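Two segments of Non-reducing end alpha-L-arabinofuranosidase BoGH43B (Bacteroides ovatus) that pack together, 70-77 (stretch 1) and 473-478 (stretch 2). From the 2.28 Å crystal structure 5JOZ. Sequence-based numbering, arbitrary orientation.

Stretch 1, residues 70-77: ASTGGQYA
Stretch 2 (473-478) VGGFTG

The two stretches belong to one chain, and no two touching residues lie closer than 400 positions apart in sequence. Their contact is small, 256 Å² with both sides summed, and it centres on Ser-71, which has 89 Å² covered, and Phe-476, with 56 Å². Backbone register is set at Ser-71 and Gly-475, whose CA atoms are 4.8 Å apart. Apart from a short strand segment at 74-75, stretch 1 is loop or turn; stretch 2 begins at the end of a helix, Val-473 still being helical, and continues irregularly from Gly-474.

Ser-71 has an unusual backbone, phi/psi 84/-31, between Ala-70 at -70/133 and Thr-72 at -118/0. The turn is tight enough for a weak hydrogen bond from Thr-72 N to Ala-70 O at 3.0 Å. With chi1 at -154° (t), the serine hydroxyl reaches stretch 2, although its CA-to-CB bond points sideways. Ser-71 OG lies 2.9 Å from Thr-477 OG1 in a hydrogen bond in which either hydroxyl could be the donor. Thr-477 directs its CA-to-CB bond toward stretch 1 and adopts chi1 57° (p), which brings its hydroxyl to this partner; both residues are buried, so the bond satisfies polar groups in a closed environment.

The amide of Phe-476 joins the same site. Phe-476 N donates to Ser-71 O at 3.1 Å, with an angle of 135° at the hydrogen, and makes a weak bond to Ser-71 OG, also at 3.1 Å and with an angle of 134°. One amide hydrogen is thus shared between the carbonyl and the hydroxyl of a single serine, and neither angle approaches linearity.

Close approach here depends on Gly-475, phi/psi 82/-168. Ser-71 OG is only 3.2 Å from Gly-475 CA, and an ideally placed CB on that glycine would point toward stretch 1 and sit 1.9 Å from Ser-71 OG, a clash. Its positive phi independently favours glycine. Gly-474, at 73/-173, likewise has positive phi as the chain leaves the helix, but there an ideal CB would find nothing of stretch 1 within 5.5 Å.

Phe-476, phi/psi -125/15, carries its ring on a sideways CA-to-CB bond with chi1 -70° (m) and chi2 -69°. Ser-71 O lies at the ring edge, near its plane. Thr-72, chi1 53° (p), approaches obliquely, with its CG2 4.2 Å from Phe-476 CD2; the same methyl is 4.0 Å from Gly-475 CA. Tyr-76, phi/psi -98/-167, also starts sideways, but chi1 -87° (m) and chi2 55° bring the end of its side chain nearer. The two rings form an oblique pair, centroids 5.8 Å apart and planes at 62°, with an apolar contact of 4.3 Å between Tyr-76 CE2 and Phe-476 CE2. Tyr-76 OH is 3.9 Å from Phe-476 CE2 and donates a 2.6 Å hydrogen bond to Thr-72 O, bracing the loop of stretch 1 beside the phenylalanine.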

# COMPACT_ATOMS: atom_id res chain seq x y z
N ALA A 70 -0.94 14.17 -0.78
CA ALA A 70 -0.05 13.02 -0.83
C ALA A 70 0.10 12.50 0.58
O ALA A 70 0.27 13.28 1.52
CB ALA A 70 1.30 13.42 -1.38
N SER A 71 -0.03 11.18 0.74
CA SER A 71 0.33 10.47 1.96
C SER A 71 -0.75 10.47 3.04
O SER A 71 -0.82 9.53 3.81
CB SER A 71 1.65 11.00 2.54
OG SER A 71 2.29 10.01 3.31
N THR A 72 -1.57 11.54 3.10
CA THR A 72 -2.70 11.64 4.03
C THR A 72 -4.07 11.77 3.35
O THR A 72 -5.08 11.87 4.03
CB THR A 72 -2.50 12.84 4.99
OG1 THR A 72 -2.25 14.02 4.22
CG2 THR A 72 -1.32 12.60 5.94
N GLY A 73 -4.10 11.77 2.01
CA GLY A 73 -5.36 11.75 1.25
C GLY A 73 -5.56 10.43 0.52
O GLY A 73 -4.65 9.58 0.48
N GLY A 74 -6.75 10.27 -0.03
CA GLY A 74 -7.13 9.10 -0.81
C GLY A 74 -7.65 7.92 -0.00
O GLY A 74 -8.36 8.09 0.98
N GLN A 75 -7.29 6.71 -0.43
CA GLN A 75 -7.85 5.48 0.15
C GLN A 75 -7.18 5.05 1.46
O GLN A 75 -5.98 4.79 1.49
CB GLN A 75 -7.78 4.35 -0.88
CG GLN A 75 -8.59 4.60 -2.13
CD GLN A 75 -10.08 4.84 -1.84
OE1 GLN A 75 -10.59 4.43 -0.81
NE2 GLN A 75 -10.77 5.49 -2.77
N TYR A 76 -7.99 4.98 2.52
CA TYR A 76 -7.57 4.57 3.87
C TYR A 76 -7.94 3.09 4.04
O TYR A 76 -8.22 2.42 3.05
CB TYR A 76 -8.25 5.46 4.93
CG TYR A 76 -7.52 6.72 5.26
CD1 TYR A 76 -7.18 7.62 4.25
CD2 TYR A 76 -7.18 7.04 6.58
CE1 TYR A 76 -6.52 8.81 4.54
CE2 TYR A 76 -6.51 8.23 6.88
CZ TYR A 76 -6.18 9.11 5.85
OH TYR A 76 -5.52 10.29 6.09
N ALA A 77 -7.90 2.57 5.26
CA ALA A 77 -8.10 1.13 5.50
C ALA A 77 -9.36 0.56 4.86
O ALA A 77 -10.45 1.04 5.14
CB ALA A 77 -8.13 0.84 6.99
N VAL A 473 9.26 12.36 7.26
CA VAL A 473 8.31 12.97 6.30
C VAL A 473 6.85 12.98 6.76
O VAL A 473 6.06 13.79 6.28
CB VAL A 473 8.42 12.35 4.89
CG1 VAL A 473 9.86 12.41 4.38
CG2 VAL A 473 7.88 10.91 4.83
N GLY A 474 6.50 12.09 7.70
CA GLY A 474 5.11 11.93 8.14
C GLY A 474 4.26 11.22 7.09
O GLY A 474 4.77 10.75 6.07
N GLY A 475 2.96 11.16 7.35
CA GLY A 475 2.02 10.50 6.45
C GLY A 475 1.96 9.00 6.62
O GLY A 475 2.51 8.46 7.58
N PHE A 476 1.31 8.32 5.67
CA PHE A 476 0.90 6.92 5.80
C PHE A 476 1.40 6.01 4.69
O PHE A 476 0.91 4.87 4.53
CB PHE A 476 -0.64 6.85 5.86
CG PHE A 476 -1.23 7.40 7.12
CD1 PHE A 476 -1.05 6.74 8.33
CD2 PHE A 476 -1.97 8.58 7.10
CE1 PHE A 476 -1.60 7.24 9.50
CE2 PHE A 476 -2.52 9.08 8.28
CZ PHE A 476 -2.33 8.41 9.48
N THR A 477 2.38 6.50 3.93
CA THR A 477 2.91 5.77 2.78
C THR A 477 4.37 5.40 2.97
O THR A 477 4.98 5.71 4.00
CB THR A 477 2.75 6.60 1.50
OG1 THR A 477 3.40 7.87 1.67
CG2 THR A 477 1.27 6.82 1.19
N GLY A 478 4.90 4.69 1.97
CA GLY A 478 6.31 4.31 1.88
C GLY A 478 6.80 4.51 0.45
O GLY A 478 6.04 4.86 -0.46